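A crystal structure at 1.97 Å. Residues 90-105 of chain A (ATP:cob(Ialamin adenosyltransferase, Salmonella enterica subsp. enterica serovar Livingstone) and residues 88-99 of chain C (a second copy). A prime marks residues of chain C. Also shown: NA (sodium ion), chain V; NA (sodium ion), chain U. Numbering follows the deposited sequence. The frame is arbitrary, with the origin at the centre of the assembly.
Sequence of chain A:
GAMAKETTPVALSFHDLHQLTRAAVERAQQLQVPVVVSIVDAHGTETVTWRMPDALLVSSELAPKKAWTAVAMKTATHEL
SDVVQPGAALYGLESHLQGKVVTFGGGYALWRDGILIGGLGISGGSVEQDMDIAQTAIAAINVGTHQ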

ATOM      1  N   LEU A  90     -12.969 -17.171  13.015  1.00 12.99           N
ATOM      2  CA  LEU A  90     -12.028 -16.302  12.314  1.00 13.86           C
ATOM      3  C   LEU A  90     -12.700 -15.159  11.510  1.00 13.50           C
ATOM      4  O   LEU A  90     -12.198 -14.693  10.495  1.00 11.96           O
ATOM      5  CB  LEU A  90     -11.174 -17.156  11.364  1.00 15.71           C
ATOM      6  CG  LEU A  90     -10.377 -18.297  11.996  1.00 17.35           C
ATOM      7  CD1 LEU A  90      -9.608 -19.065  10.910  1.00 18.13           C
ATOM      8  CD2 LEU A  90      -9.453 -17.795  13.068  1.00 16.18           C
ATOM      9  N   TYR A  91     -13.831 -14.658  12.024  1.00 14.89           N
ATOM     10  CA  TYR A  91     -14.456 -13.467  11.493  1.00 13.49           C
ATOM     11  C   TYR A  91     -13.402 -12.373  11.345  1.00 12.65           C
ATOM     12  O   TYR A  91     -12.595 -12.113  12.250  1.00 16.60           O
ATOM     13  CB  TYR A  91     -15.645 -12.969  12.407  1.00 14.33           C
ATOM     14  CG  TYR A  91     -16.187 -11.656  11.905  1.00 14.01           C
ATOM     15  CD1 TYR A  91     -16.970 -11.593  10.773  1.00 15.96           C
ATOM     16  CD2 TYR A  91     -15.859 -10.466  12.573  1.00 16.20           C
ATOM     17  CE1 TYR A  91     -17.422 -10.364  10.259  1.00 15.23           C
ATOM     18  CE2 TYR A  91     -16.298  -9.227  12.105  1.00 17.01           C
ATOM     19  CZ  TYR A  91     -17.067  -9.181  10.931  1.00 17.51           C
ATOM     20  OH  TYR A  91     -17.445  -7.996  10.481  1.00 18.44           O
ATOM     21  N   GLY A  92     -13.423 -11.697  10.203  1.00 11.13           N
ATOM     22  CA  GLY A  92     -12.519 -10.614   9.914  1.00 12.49           C
ATOM     23  C   GLY A  92     -11.213 -10.998   9.175  1.00 11.74           C
ATOM     24  O   GLY A  92     -10.429 -10.123   8.863  1.00 12.08           O
ATOM     25  N   LEU A  93     -10.964 -12.286   9.024  1.00 11.16           N
ATOM     26  CA  LEU A  93      -9.642 -12.780   8.566  1.00 11.65           C
ATOM     27  C   LEU A  93      -9.188 -12.133   7.313  1.00 12.38           C
ATOM     28  O   LEU A  93      -8.007 -11.814   7.158  1.00 12.18           O
ATOM     29  CB  LEU A  93      -9.733 -14.302   8.369  1.00 12.37           C
ATOM     30  CG  LEU A  93      -8.398 -14.989   8.033  1.00 12.66           C
ATOM     31  CD1 LEU A  93      -7.448 -14.974   9.194  1.00 12.35           C
ATOM     32  CD2 LEU A  93      -8.677 -16.417   7.577  1.00 13.64           C
ATOM     33  N   GLU A  94     -10.120 -11.989   6.396  1.00 13.47           N
ATOM     34  CA  GLU A  94      -9.787 -11.397   5.079  1.00 15.07           C
ATOM     35  C   GLU A  94      -9.251  -9.988   5.170  1.00 13.82           C
ATOM     36  O   GLU A  94      -8.372  -9.599   4.367  1.00 13.90           O
ATOM     37  CB  GLU A  94     -10.967 -11.466   4.108  1.00 16.52           C
ATOM     38  CG  GLU A  94     -12.143 -10.608   4.394  1.00 17.31           C
ATOM     39  CD  GLU A  94     -13.066 -11.083   5.513  1.00 19.39           C
ATOM     40  OE1 GLU A  94     -12.987 -12.231   5.983  1.00 14.94           O
ATOM     41  OE2 GLU A  94     -13.833 -10.208   6.019  1.00 30.43           O
ATOM     42  N   SER A  95      -9.703  -9.205   6.140  1.00 13.34           N
ATOM     43  CA  SER A  95      -9.120  -7.861   6.391  1.00 14.10           C
ATOM     44  C   SER A  95      -7.840  -7.932   7.202  1.00 12.09           C
ATOM     45  O   SER A  95      -6.896  -7.172   6.940  1.00 14.95           O
ATOM     46  CB  SER A  95     -10.123  -6.980   7.160  1.00 17.01           C
ATOM     47  OG  SER A  95     -11.239  -6.810   6.381  1.00 19.57           O
ATOM     48  N   HIS A  96      -7.795  -8.836   8.193  1.00 12.13           N
ATOM     49  CA  HIS A  96      -6.585  -9.012   8.972  1.00 12.09           C
ATOM     50  C   HIS A  96      -5.362  -9.323   8.098  1.00 14.89           C
ATOM     51  O   HIS A  96      -4.241  -8.883   8.416  1.00 15.88           O
ATOM     52  CB  HIS A  96      -6.673 -10.136   9.960  1.00 11.63           C
ATOM     53  CG  HIS A  96      -7.843 -10.052  10.886  1.00 11.08           C
ATOM     54  ND1 HIS A  96      -8.522 -11.177  11.336  1.00 10.98           N
ATOM     55  CD2 HIS A  96      -8.471  -8.984  11.406  1.00 11.27           C
ATOM     56  CE1 HIS A  96      -9.516 -10.780  12.134  1.00 12.61           C
ATOM     57  NE2 HIS A  96      -9.523  -9.457  12.166  1.00 11.58           N
ATOM     58  N   LEU A  97      -5.581 -10.126   7.059  1.00 15.86           N
ATOM     59  CA  LEU A  97      -4.496 -10.496   6.111  1.00 15.44           C
ATOM     60  C   LEU A  97      -4.469  -9.613   4.863  1.00 15.74           C
ATOM     61  O   LEU A  97      -3.790  -9.941   3.886  1.00 16.30           O
ATOM     62  CB  LEU A  97      -4.622 -11.990   5.806  1.00 15.65           C
ATOM     63  CG  LEU A  97      -4.356 -12.844   7.057  1.00 18.95           C
ATOM     64  CD1 LEU A  97      -4.655 -14.260   6.727  1.00 19.57           C
ATOM     65  CD2 LEU A  97      -2.925 -12.714   7.518  1.00 23.40           C
ATOM     66  N   GLN A  98      -5.077  -8.406   4.941  1.00 15.89           N
ATOM     67  CA  GLN A  98      -4.971  -7.353   3.897  1.00 15.67           C
ATOM     68  C   GLN A  98      -5.298  -7.945   2.470  1.00 14.79           C
ATOM     69  O   GLN A  98      -4.673  -7.579   1.483  1.00 15.60           O
ATOM     70  CB  GLN A  98      -3.596  -6.732   3.850  1.00 18.37           C
ATOM     71  CG  GLN A  98      -3.004  -6.310   5.181  1.00 21.79           C
ATOM     72  CD  GLN A  98      -1.534  -5.923   5.034  1.00 27.61           C
ATOM     73  OE1 GLN A  98      -1.200  -4.860   4.511  1.00 27.23           O
ATOM     74  NE2 GLN A  98      -0.635  -6.793   5.508  1.00 28.04           N
ATOM     75  N   GLY A  99      -6.266  -8.798   2.421  1.00 12.16           N
ATOM     76  CA  GLY A  99      -6.790  -9.316   1.161  1.00 14.93           C
ATOM     77  C   GLY A  99      -5.965 -10.436   0.554  1.00 14.07           C
ATOM     78  O   GLY A  99      -6.311 -10.878  -0.504  1.00 17.64           O
ATOM     79  N   LYS A 100      -5.005 -10.989   1.299  1.00 12.82           N
ATOM     80  CA  LYS A 100      -4.196 -12.039   0.747  1.00 15.00           C
ATOM     81  C   LYS A 100      -4.900 -13.392   0.728  1.00 15.93           C
ATOM     82  O   LYS A 100      -4.475 -14.262  -0.035  1.00 17.86           O
ATOM     83  CB  LYS A 100      -2.880 -12.156   1.493  1.00 17.41           C
ATOM     84  CG  LYS A 100      -1.982 -10.986   1.180  1.00 18.58           C
ATOM     85  CD  LYS A 100      -0.575 -11.263   1.618  1.00 25.35           C
ATOM     86  CE  LYS A 100      -0.456 -11.354   3.096  1.00 24.87           C
ATOM     87  NZ  LYS A 100      -0.689 -10.024   3.683  1.00 26.24           N
ATOM     88  N   VAL A 101      -5.899 -13.578   1.587  1.00 14.49           N
ATOM     89  CA  VAL A 101      -6.631 -14.811   1.691  1.00 15.45           C
ATOM     90  C   VAL A 101      -7.985 -14.658   1.067  1.00 17.78           C
ATOM     91  O   VAL A 101      -8.642 -13.598   1.181  1.00 20.02           O
ATOM     92  CB  VAL A 101      -6.767 -15.398   3.078  1.00 15.66           C
ATOM     93  CG1 VAL A 101      -5.391 -15.770   3.627  1.00 15.38           C
ATOM     94  CG2 VAL A 101      -7.551 -14.484   4.026  1.00 16.64           C
ATOM     95  N   VAL A 102      -8.391 -15.685   0.317  1.00 15.94           N
ATOM     96  CA  VAL A 102      -9.704 -15.703  -0.288  1.00 14.18           C
ATOM     97  C   VAL A 102     -10.409 -16.850   0.398  1.00 15.87           C
ATOM     98  O   VAL A 102      -9.867 -17.994   0.418  1.00 16.60           O
ATOM     99  CB  VAL A 102      -9.618 -15.861  -1.850  1.00 14.15           C
ATOM    100  CG1 VAL A 102     -10.999 -16.216  -2.477  1.00 13.64           C
ATOM    101  CG2 VAL A 102      -9.068 -14.616  -2.496  1.00 14.11           C
ATOM    102  N   THR A 103     -11.672 -16.653   0.728  1.00 12.35           N
ATOM    103  CA  THR A 103     -12.406 -17.599   1.574  1.00 12.79           C
ATOM    104  C   THR A 103     -13.584 -18.259   0.930  1.00 12.48           C
ATOM    105  O   THR A 103     -14.484 -18.817   1.629  1.00 13.56           O
ATOM    106  CB  THR A 103     -12.817 -16.837   2.890  1.00 12.45           C
ATOM    107  OG1 THR A 103     -13.557 -15.684   2.535  1.00 12.58           O
ATOM    108  CG2 THR A 103     -11.550 -16.391   3.601  1.00 12.24           C
ATOM    109  N   PHE A 104     -13.685 -18.162  -0.382  1.00 10.99           N
ATOM    110  CA  PHE A 104     -14.700 -18.890  -1.114  1.00 10.45           C
ATOM    111  C   PHE A 104     -13.930 -19.883  -2.071  1.00  9.94           C
ATOM    112  O   PHE A 104     -12.750 -19.747  -2.318  1.00  9.96           O
ATOM    113  CB  PHE A 104     -15.721 -18.041  -1.902  1.00 11.24           C
ATOM    114  CG  PHE A 104     -15.151 -16.939  -2.712  1.00 11.75           C
ATOM    115  CD1 PHE A 104     -14.529 -17.171  -3.972  1.00 12.18           C
ATOM    116  CD2 PHE A 104     -15.189 -15.624  -2.258  1.00 12.64           C
ATOM    117  CE1 PHE A 104     -14.005 -16.131  -4.718  1.00 12.43           C
ATOM    118  CE2 PHE A 104     -14.614 -14.582  -3.016  1.00 12.76           C
ATOM    119  CZ  PHE A 104     -14.026 -14.826  -4.247  1.00 13.59           C
ATOM    120  N   GLY A 105     -14.669 -20.838  -2.557  1.00 10.46           N
ATOM    121  CA  GLY A 105     -14.133 -21.976  -3.307  1.00 11.27           C
ATOM    122  C   GLY A 105     -13.329 -21.678  -4.546  1.00 11.76           C
ATOM    123  O   GLY A 105     -13.556 -20.678  -5.280  1.00 14.29           O
TER
ATOM    124  N   ALA C  88     -23.529 -15.472   1.631  1.00 14.31           N
ATOM    125  CA  ALA C  88     -23.612 -15.581   0.169  1.00 13.36           C
ATOM    126  C   ALA C  88     -22.263 -15.928  -0.447  1.00 13.62           C
ATOM    127  O   ALA C  88     -21.259 -16.063   0.248  1.00 13.84           O
ATOM    128  CB  ALA C  88     -24.148 -14.287  -0.401  1.00 13.62           C
ATOM    129  N   ALA C  89     -22.315 -16.267  -1.736  1.00 14.36           N
ATOM    130  CA  ALA C  89     -21.214 -17.034  -2.373  1.00 13.73           C
ATOM    131  C   ALA C  89     -19.849 -16.279  -2.398  1.00 12.56           C
ATOM    132  O   ALA C  89     -18.819 -16.947  -2.262  1.00 12.51           O
ATOM    133  CB  ALA C  89     -21.627 -17.454  -3.778  1.00 14.03           C
ATOM    134  N   LEU C  90     -19.905 -14.953  -2.534  1.00 10.75           N
ATOM    135  CA  LEU C  90     -18.717 -14.119  -2.590  1.00 12.33           C
ATOM    136  C   LEU C  90     -18.541 -13.210  -1.380  1.00 11.75           C
ATOM    137  O   LEU C  90     -17.951 -12.151  -1.486  1.00 13.67           O
ATOM    138  CB  LEU C  90     -18.703 -13.346  -3.872  1.00 11.15           C
ATOM    139  CG  LEU C  90     -18.779 -14.132  -5.171  1.00 12.77           C
ATOM    140  CD1 LEU C  90     -18.850 -13.214  -6.372  1.00 14.97           C
ATOM    141  CD2 LEU C  90     -17.633 -15.160  -5.297  1.00 12.78           C
ATOM    142  N   TYR C  91     -18.951 -13.645  -0.239  1.00 11.67           N
ATOM    143  CA  TYR C  91     -18.741 -12.907   1.024  1.00 11.65           C
ATOM    144  C   TYR C  91     -17.233 -12.630   1.170  1.00 12.90           C
ATOM    145  O   TYR C  91     -16.390 -13.523   0.882  1.00 11.94           O
ATOM    146  CB  TYR C  91     -19.230 -13.719   2.221  1.00 12.94           C
ATOM    147  CG  TYR C  91     -18.799 -13.092   3.490  1.00 13.86           C
ATOM    148  CD1 TYR C  91     -19.428 -11.930   3.959  1.00 14.77           C
ATOM    149  CD2 TYR C  91     -17.782 -13.642   4.256  1.00 15.38           C
ATOM    150  CE1 TYR C  91     -19.059 -11.314   5.163  1.00 15.85           C
ATOM    151  CE2 TYR C  91     -17.389 -13.019   5.431  1.00 15.91           C
ATOM    152  CZ  TYR C  91     -18.037 -11.861   5.880  1.00 17.27           C
ATOM    153  OH  TYR C  91     -17.554 -11.252   6.985  1.00 18.71           O
ATOM    154  N   GLY C  92     -16.901 -11.399   1.563  1.00 11.89           N
ATOM    155  CA  GLY C  92     -15.553 -10.978   1.668  1.00 12.82           C
ATOM    156  C   GLY C  92     -14.843 -10.401   0.429  1.00 13.91           C
ATOM    157  O   GLY C  92     -13.732  -9.933   0.540  1.00 11.50           O
ATOM    158  N   LEU C  93     -15.496 -10.417  -0.710  1.00 12.88           N
ATOM    159  CA  LEU C  93     -14.906 -10.028  -1.970  1.00 13.62           C
ATOM    160  C   LEU C  93     -14.273  -8.680  -1.960  1.00 14.26           C
ATOM    161  O   LEU C  93     -13.190  -8.518  -2.512  1.00 14.00           O
ATOM    162  CB  LEU C  93     -16.003 -10.068  -3.073  1.00 13.11           C
ATOM    163  CG  LEU C  93     -15.505  -9.816  -4.495  1.00 13.30           C
ATOM    164  CD1 LEU C  93     -14.685 -11.008  -4.993  1.00 13.70           C
ATOM    165  CD2 LEU C  93     -16.676  -9.558  -5.396  1.00 13.93           C
ATOM    166  N   GLU C  94     -14.929  -7.707  -1.324  1.00 15.16           N
ATOM    167  CA  GLU C  94     -14.395  -6.358  -1.267  1.00 15.75           C
ATOM    168  C   GLU C  94     -13.055  -6.239  -0.569  1.00 13.25           C
ATOM    169  O   GLU C  94     -12.239  -5.438  -0.955  1.00 12.84           O
ATOM    170  CB  GLU C  94     -15.446  -5.362  -0.659  1.00 17.89           C
ATOM    171  CG  GLU C  94     -15.732  -5.539   0.814  1.00 19.31           C
ATOM    172  CD  GLU C  94     -16.613  -6.735   1.196  1.00 24.64           C
ATOM    173  OE1 GLU C  94     -17.295  -7.342   0.342  1.00 22.28           O
ATOM    174  OE2 GLU C  94     -16.570  -7.078   2.416  1.00 29.66           O
ATOM    175  N   SER C  95     -12.802  -7.085   0.416  1.00 12.94           N
ATOM    176  CA  SER C  95     -11.507  -7.189   1.006  1.00 14.69           C
ATOM    177  C   SER C  95     -10.533  -7.986   0.184  1.00 13.43           C
ATOM    178  O   SER C  95      -9.306  -7.654   0.147  1.00 14.55           O
ATOM    179  CB  SER C  95     -11.587  -7.827   2.403  1.00 15.99           C
ATOM    180  OG  SER C  95     -12.386  -7.018   3.229  1.00 22.34           O
ATOM    181  N   HIS C  96     -10.999  -9.083  -0.395  1.00 12.48           N
ATOM    182  CA  HIS C  96     -10.084  -9.950  -1.250  1.00 11.47           C
ATOM    183  C   HIS C  96      -9.443  -9.160  -2.372  1.00 13.03           C
ATOM    184  O   HIS C  96      -8.327  -9.409  -2.713  1.00 14.70           O
ATOM    185  CB  HIS C  96     -10.819 -11.082  -1.864  1.00 11.13           C
ATOM    186  CG  HIS C  96     -11.556 -11.949  -0.909  1.00  9.32           C
ATOM    187  ND1 HIS C  96     -12.754 -12.533  -1.218  1.00 10.24           N
ATOM    188  CD2 HIS C  96     -11.296 -12.292   0.363  1.00  9.27           C
ATOM    189  CE1 HIS C  96     -13.171 -13.254  -0.197  1.00 10.07           C
ATOM    190  NE2 HIS C  96     -12.312 -13.103   0.785  1.00  9.53           N
ATOM    191  N   LEU C  97     -10.184  -8.209  -2.942  1.00 12.63           N
ATOM    192  CA  LEU C  97      -9.703  -7.357  -3.955  1.00 13.09           C
ATOM    193  C   LEU C  97      -9.163  -5.989  -3.484  1.00 13.20           C
ATOM    194  O   LEU C  97      -9.079  -5.070  -4.310  1.00 11.00           O
ATOM    195  CB  LEU C  97     -10.849  -7.218  -4.996  1.00 14.46           C
ATOM    196  CG  LEU C  97     -11.138  -8.577  -5.670  1.00 17.06           C
ATOM    197  CD1 LEU C  97     -12.330  -8.464  -6.541  1.00 20.54           C
ATOM    198  CD2 LEU C  97      -9.942  -9.076  -6.465  1.00 21.81           C
ATOM    199  N   GLN C  98      -8.953  -5.831  -2.168  1.00 12.92           N
ATOM    200  CA  GLN C  98      -8.285  -4.677  -1.590  1.00 15.04           C
ATOM    201  C   GLN C  98      -9.008  -3.358  -1.965  1.00 12.71           C
ATOM    202  O   GLN C  98      -8.385  -2.353  -2.251  1.00 12.32           O
ATOM    203  CB  GLN C  98      -6.819  -4.588  -2.077  1.00 18.37           C
ATOM    204  CG  GLN C  98      -5.985  -5.834  -2.029  1.00 26.08           C
ATOM    205  CD  GLN C  98      -4.631  -5.678  -2.742  1.00 28.11           C
ATOM    206  OE1 GLN C  98      -3.733  -5.021  -2.232  1.00 24.39           O
ATOM    207  NE2 GLN C  98      -4.489  -6.304  -3.910  1.00 32.81           N
ATOM    208  N   GLY C  99     -10.307  -3.403  -1.891  1.00 12.90           N
ATOM    209  CA  GLY C  99     -11.133  -2.227  -2.118  1.00 12.71           C
ATOM    210  C   GLY C  99     -11.319  -1.858  -3.582  1.00 13.78           C
ATOM    211  O   GLY C  99     -11.977  -0.840  -3.847  1.00 13.55           O
TER
HETATM  212 NA    NA V 206     -14.816  -7.978   4.075  1.00 54.76          NA
HETATM  213 NA    NA U 205     -13.729  -7.871   7.178  1.00 45.14          NA
HETATM  214  O   HOH W   1     -14.947 -12.128   7.812  1.00 13.20           O
HETATM  215  O   HOH W   2     -13.592 -13.420   3.563  1.00 22.42           O
HETATM  216  O   HOH W   3     -16.002 -16.160   1.590  1.00 21.01           O
HETATM  217  O   HOH W   4     -15.746  -9.287   8.129  1.00 32.51           O

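Along chain C the contact opens with backbone. Ala89′ offers its carbonyl rather than its methyl: its O lies 3.3 Å from Phe104 CB, where the CA-to-CB bond of Phe104 points toward chain C. Leu90′ then lays its CD2 methyl over one face of the Phe104 ring, 3.6 Å from the centroid and 5° off the normal. This is a nearly ideal CH-pi contact, made by a side chain that leaves its CA sideways and curls back in the m, t rotamer.

Tyr91′ works through both ends. Its O accepts a hydrogen bond from water 3 at 2.8 Å, and the same water lies 2.7 Å from Thr103 OG1, also hydrogen-bonded. Its OH bonds to water 1 at 2.9 Å; that water accepts from Gly92 N at 2.9 Å and donates to Glu94 OE1 at 2.7 Å. The same hydroxyl, Tyr91′ OH, approaches Tyr91 CE1 to 3.4 Å.

Gly92′ precedes the short helix of residues 93-96. A CB here would be jammed against the preceding carbonyl and would clash with His96′ NE2, so the demand for glycine comes from its own chain. Its O receives the amide of His96′ (N to O, 3.0 Å), helping fix the histidine's backbone. Leu93′ reaches in with CD1, 3.9 Å from Phe104 CZ, adding to the apolar packing around that ring.

Ser95′ points toward chain A. Its CB packs 3.5 Å from Glu94 CG, while its OG binds a sodium ion at 2.8 Å, an ion also held by Glu94′ OE2 at 2.6 Å. In chain A, Glu94 OE2 and Ser95 OG bind a second sodium at the same respective distances. The Ser95′ O sits 3.2 Å from Gly99 CA; a CB on Gly99 would fall 2.5 Å from that oxygen, so here close backbone packing excludes a side chain.

His96′ has the largest area covered by the opposing stretch. Val102 CA stands over one face of its ring, 4.0 Å from the centroid, and Val101 O is 3.1 Å from His96′ CD2. The Phe104 ring meets it obliquely, with planes at 66° and Phe104 CE2 3.3 Å from His96′ ND1. Water 2 is hydrogen-bonded to His96′ NE2 at 3.1 Å and to Thr103 OG1 at 2.5 Å, and donates weakly to Glu94 OE1 at 2.8 Å.

Gln98′ closes the contact at an exposed margin, its CG 4.1 Å from Gln98 O. The rule is clear: aromatic rings and close backbone provide the fit, while waters link polar groups without any clear direct hydrogen bond between the stretches.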